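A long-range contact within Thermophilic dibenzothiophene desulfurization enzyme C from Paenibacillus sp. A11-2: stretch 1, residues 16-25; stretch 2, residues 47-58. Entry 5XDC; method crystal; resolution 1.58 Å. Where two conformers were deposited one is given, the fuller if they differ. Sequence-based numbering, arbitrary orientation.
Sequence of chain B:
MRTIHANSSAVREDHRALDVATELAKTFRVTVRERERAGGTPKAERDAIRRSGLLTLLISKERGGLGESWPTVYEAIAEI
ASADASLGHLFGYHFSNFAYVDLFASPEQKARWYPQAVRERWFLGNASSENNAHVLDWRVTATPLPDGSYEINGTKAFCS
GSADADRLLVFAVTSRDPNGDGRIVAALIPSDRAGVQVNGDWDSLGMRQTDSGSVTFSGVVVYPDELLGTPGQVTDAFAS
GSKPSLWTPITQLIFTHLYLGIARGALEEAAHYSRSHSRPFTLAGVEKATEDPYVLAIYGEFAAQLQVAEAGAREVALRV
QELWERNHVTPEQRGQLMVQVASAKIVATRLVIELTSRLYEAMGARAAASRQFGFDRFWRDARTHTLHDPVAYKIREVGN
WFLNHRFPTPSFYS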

# COMPACT_ATOMS: atom_id res chain seq x y z
N ARG B 16 -31.51 -20.70 13.06
CA ARG B 16 -31.59 -22.05 12.51
C ARG B 16 -30.97 -22.11 11.12
O ARG B 16 -30.14 -22.98 10.83
CB ARG B 16 -33.04 -22.52 12.47
N ALA B 17 -31.37 -21.20 10.23
CA ALA B 17 -30.85 -21.23 8.86
C ALA B 17 -29.33 -21.11 8.85
O ALA B 17 -28.65 -21.84 8.12
CB ALA B 17 -31.48 -20.10 8.04
N LEU B 18 -28.79 -20.20 9.65
CA LEU B 18 -27.34 -20.02 9.69
C LEU B 18 -26.64 -21.25 10.26
O LEU B 18 -25.54 -21.59 9.81
CB LEU B 18 -26.99 -18.77 10.48
CG LEU B 18 -27.52 -17.46 9.89
CD1 LEU B 18 -27.18 -16.30 10.80
CD2 LEU B 18 -26.96 -17.22 8.48
N ASP B 19 -27.25 -21.93 11.23
CA ASP B 19 -26.69 -23.20 11.70
C ASP B 19 -26.64 -24.23 10.57
O ASP B 19 -25.66 -24.98 10.45
CB ASP B 19 -27.51 -23.74 12.86
CG ASP B 19 -27.42 -22.89 14.11
OD1 ASP B 19 -26.53 -22.01 14.17
OD2 ASP B 19 -28.23 -23.11 15.04
N VAL B 20 -27.70 -24.31 9.77
CA VAL B 20 -27.71 -25.26 8.66
C VAL B 20 -26.59 -24.94 7.68
O VAL B 20 -25.88 -25.84 7.22
CB VAL B 20 -29.08 -25.25 7.97
CG1 VAL B 20 -29.06 -26.08 6.68
CG2 VAL B 20 -30.13 -25.80 8.93
N ALA B 21 -26.41 -23.66 7.36
CA ALA B 21 -25.34 -23.28 6.44
C ALA B 21 -23.97 -23.60 7.03
O ALA B 21 -23.07 -24.08 6.32
CB ALA B 21 -25.45 -21.79 6.11
N THR B 22 -23.79 -23.35 8.33
CA THR B 22 -22.53 -23.66 8.99
C THR B 22 -22.22 -25.14 8.91
O THR B 22 -21.07 -25.53 8.63
CB THR B 22 -22.57 -23.18 10.44
OG1 THR B 22 -22.59 -21.75 10.47
CG2 THR B 22 -21.35 -23.66 11.23
N GLU B 23 -23.22 -25.99 9.14
CA GLU B 23 -23.00 -27.43 9.05
C GLU B 23 -22.69 -27.85 7.62
O GLU B 23 -21.81 -28.68 7.39
CB GLU B 23 -24.22 -28.19 9.59
CG GLU B 23 -24.04 -29.71 9.59
CD GLU B 23 -22.75 -30.16 10.24
OE1 GLU B 23 -21.92 -30.80 9.55
OE2 GLU B 23 -22.56 -29.87 11.44
N LEU B 24 -23.41 -27.29 6.64
CA LEU B 24 -23.08 -27.57 5.24
C LEU B 24 -21.62 -27.21 4.95
O LEU B 24 -20.87 -28.02 4.38
CB LEU B 24 -24.01 -26.80 4.31
CG LEU B 24 -25.43 -27.35 4.12
CD1 LEU B 24 -26.27 -26.31 3.42
CD2 LEU B 24 -25.41 -28.63 3.32
N ALA B 25 -21.20 -26.01 5.36
CA ALA B 25 -19.83 -25.56 5.11
C ALA B 25 -18.80 -26.49 5.76
O ALA B 25 -17.75 -26.78 5.18
CB ALA B 25 -19.68 -24.13 5.63
N ASP B 47 -26.78 -31.34 -4.20
CA ASP B 47 -27.94 -32.04 -3.64
C ASP B 47 -28.04 -31.86 -2.13
O ASP B 47 -29.14 -31.77 -1.58
CB ASP B 47 -27.89 -33.53 -4.01
CG ASP B 47 -28.23 -33.80 -5.47
OD1 ASP B 47 -28.76 -32.91 -6.16
OD2 ASP B 47 -27.97 -34.94 -5.94
N ALA B 48 -26.90 -31.80 -1.43
CA ALA B 48 -26.96 -31.49 -0.00
C ALA B 48 -27.58 -30.12 0.23
O ALA B 48 -28.35 -29.93 1.18
CB ALA B 48 -25.56 -31.55 0.62
N ILE B 49 -27.25 -29.14 -0.62
CA ILE B 49 -27.88 -27.83 -0.50
C ILE B 49 -29.38 -27.94 -0.77
O ILE B 49 -30.20 -27.30 -0.09
CB ILE B 49 -27.19 -26.82 -1.44
CG1 ILE B 49 -25.77 -26.56 -0.94
CG2 ILE B 49 -28.00 -25.53 -1.54
CD1 ILE B 49 -24.93 -25.70 -1.88
N ARG B 50 -29.76 -28.76 -1.76
CA ARG B 50 -31.17 -28.97 -2.05
C ARG B 50 -31.91 -29.52 -0.83
O ARG B 50 -32.98 -29.02 -0.47
CB ARG B 50 -31.32 -29.92 -3.23
CG ARG B 50 -31.09 -29.30 -4.60
CD ARG B 50 -31.49 -30.29 -5.71
NE ARG B 50 -31.39 -29.68 -7.04
CZ ARG B 50 -30.31 -29.73 -7.83
NH1 ARG B 50 -29.21 -30.36 -7.45
NH2 ARG B 50 -30.32 -29.14 -9.01
N ARG B 51 -31.34 -30.54 -0.18
CA ARG B 51 -31.99 -31.17 0.97
C ARG B 51 -32.07 -30.23 2.17
O ARG B 51 -32.95 -30.41 3.02
CB ARG B 51 -31.24 -32.44 1.38
CG ARG B 51 -31.30 -33.57 0.36
CD ARG B 51 -30.75 -34.87 0.91
NE ARG B 51 -29.36 -34.78 1.38
CZ ARG B 51 -28.29 -34.99 0.61
NH1 ARG B 51 -28.42 -35.27 -0.67
NH2 ARG B 51 -27.08 -34.90 1.15
N SER B 52 -31.20 -29.22 2.23
CA SER B 52 -31.12 -28.35 3.40
C SER B 52 -32.29 -27.39 3.50
O SER B 52 -32.56 -26.88 4.59
CB SER B 52 -29.82 -27.55 3.34
OG SER B 52 -29.97 -26.46 2.44
N GLY B 53 -32.99 -27.13 2.39
CA GLY B 53 -34.04 -26.13 2.36
C GLY B 53 -33.58 -24.70 2.14
O GLY B 53 -34.40 -23.85 1.83
N LEU B 54 -32.27 -24.42 2.24
CA LEU B 54 -31.83 -23.03 2.19
C LEU B 54 -32.04 -22.36 0.83
O LEU B 54 -32.09 -21.13 0.77
CB LEU B 54 -30.35 -22.93 2.59
CG LEU B 54 -30.01 -23.37 4.02
CD1 LEU B 54 -28.52 -23.11 4.29
CD2 LEU B 54 -30.88 -22.68 5.05
N LEU B 55 -32.20 -23.12 -0.26
CA LEU B 55 -32.50 -22.47 -1.54
C LEU B 55 -33.82 -21.72 -1.49
O LEU B 55 -34.05 -20.83 -2.32
CB LEU B 55 -32.51 -23.49 -2.68
CG LEU B 55 -31.20 -24.24 -2.94
CD1 LEU B 55 -31.38 -25.48 -3.84
CD2 LEU B 55 -30.15 -23.32 -3.56
N THR B 56 -34.69 -22.03 -0.52
CA THR B 56 -35.97 -21.37 -0.37
C THR B 56 -35.93 -20.24 0.65
O THR B 56 -36.99 -19.77 1.09
CB THR B 56 -37.06 -22.38 0.04
OG1 THR B 56 -36.88 -22.77 1.40
CG2 THR B 56 -37.01 -23.63 -0.84
N LEU B 57 -34.73 -19.76 1.03
CA LEU B 57 -34.61 -18.77 2.10
C LEU B 57 -35.51 -17.56 1.89
O LEU B 57 -36.08 -17.04 2.85
CB LEU B 57 -33.15 -18.30 2.24
CG LEU B 57 -32.30 -19.15 3.19
CD1 LEU B 57 -30.80 -18.90 2.99
CD2 LEU B 57 -32.68 -18.84 4.65
N LEU B 58 -35.62 -17.06 0.66
CA LEU B 58 -36.32 -15.81 0.41
C LEU B 58 -37.75 -16.01 -0.07
O LEU B 58 -38.47 -15.01 -0.25
CB LEU B 58 -35.56 -14.96 -0.62
CG LEU B 58 -34.21 -14.41 -0.17
CD1 LEU B 58 -33.49 -13.75 -1.35
CD2 LEU B 58 -34.36 -13.42 0.98

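The two stretches pack mainly through apolar side chains, with no hydrogen bond between them, and together they bury 321 Å². The helix of residues 16-25 runs nearly antiparallel to that of residues 47-52, at 161° between their directions, so the contact ladder descends from Leu-24 beside Ala-48 and Ile-49, through Val-20 beside Ser-52, to Ala-17 beside Leu-54 and Leu-57.

Leu-24 and Leu-54 contribute the largest areas, 75 Å² each. Both point toward the partner stretch, and both adopt the m,t rotamer common for leucine in helical backbone. In Leu-24 this sends CD2 to 4.0 Å from Ala-48 CB, while CD1 lies 3.8 Å from Ser-52 CB and 4.0 Å from Leu-54 CD1. The short side chain of Ala-48 lets the leucine methyl settle close to the backbone, with Leu-24 CD2 3.9 Å from Ala-48 O. Ile-49, set sideways, adds a looser contact, its CG1 4.4 Å from Leu-24 CD1.

Leu-54 straddles one turn of the first helix. Leu-54 CD1 sits 3.8 Å from Ala-21 CB and 3.9 Å from Val-20 CG1, and its CD2 is 4.0 Å from Ala-17 CB. The two alanines suit these places because their CB atoms, directed sideways, leave the helix surface low enough for Leu-54 CD1 to come within 3.8 Å of Ala-21 N. At the end of the ladder, Leu-57 CD2 meets Ala-17 CB at 3.8 Å.

Val-20 has chi1 near t, and its CG1 also reaches Ser-52 CB at 3.7 Å. Ser-52 thus offers its methylene to the first helix while its hydroxyl is occupied within its own stretch. With chi1 at 79° (p), Ser-52 OG donates to Ile-49 O at 2.7 Å and accepts from Leu-54 N at 3.1 Å, the latter nearly linear at 170°. The small polar side chain thereby ties the last turn of the helix to the segment carrying Leu-54, and its polar atom needs no partner across the interface.

Between Ser-52 and Leu-54, Gly-53 leaves helical geometry with phi of 83°. A CB at these backbone angles would be jammed against the carbonyl O of Ser-52, which by itself calls for glycine. Beyond this turn, Thr-56, also p, closes its hydroxyl onto the backbone, Thr-56 OG1 donating to Gly-53 O at 2.7 Å, and it takes no part in the contact.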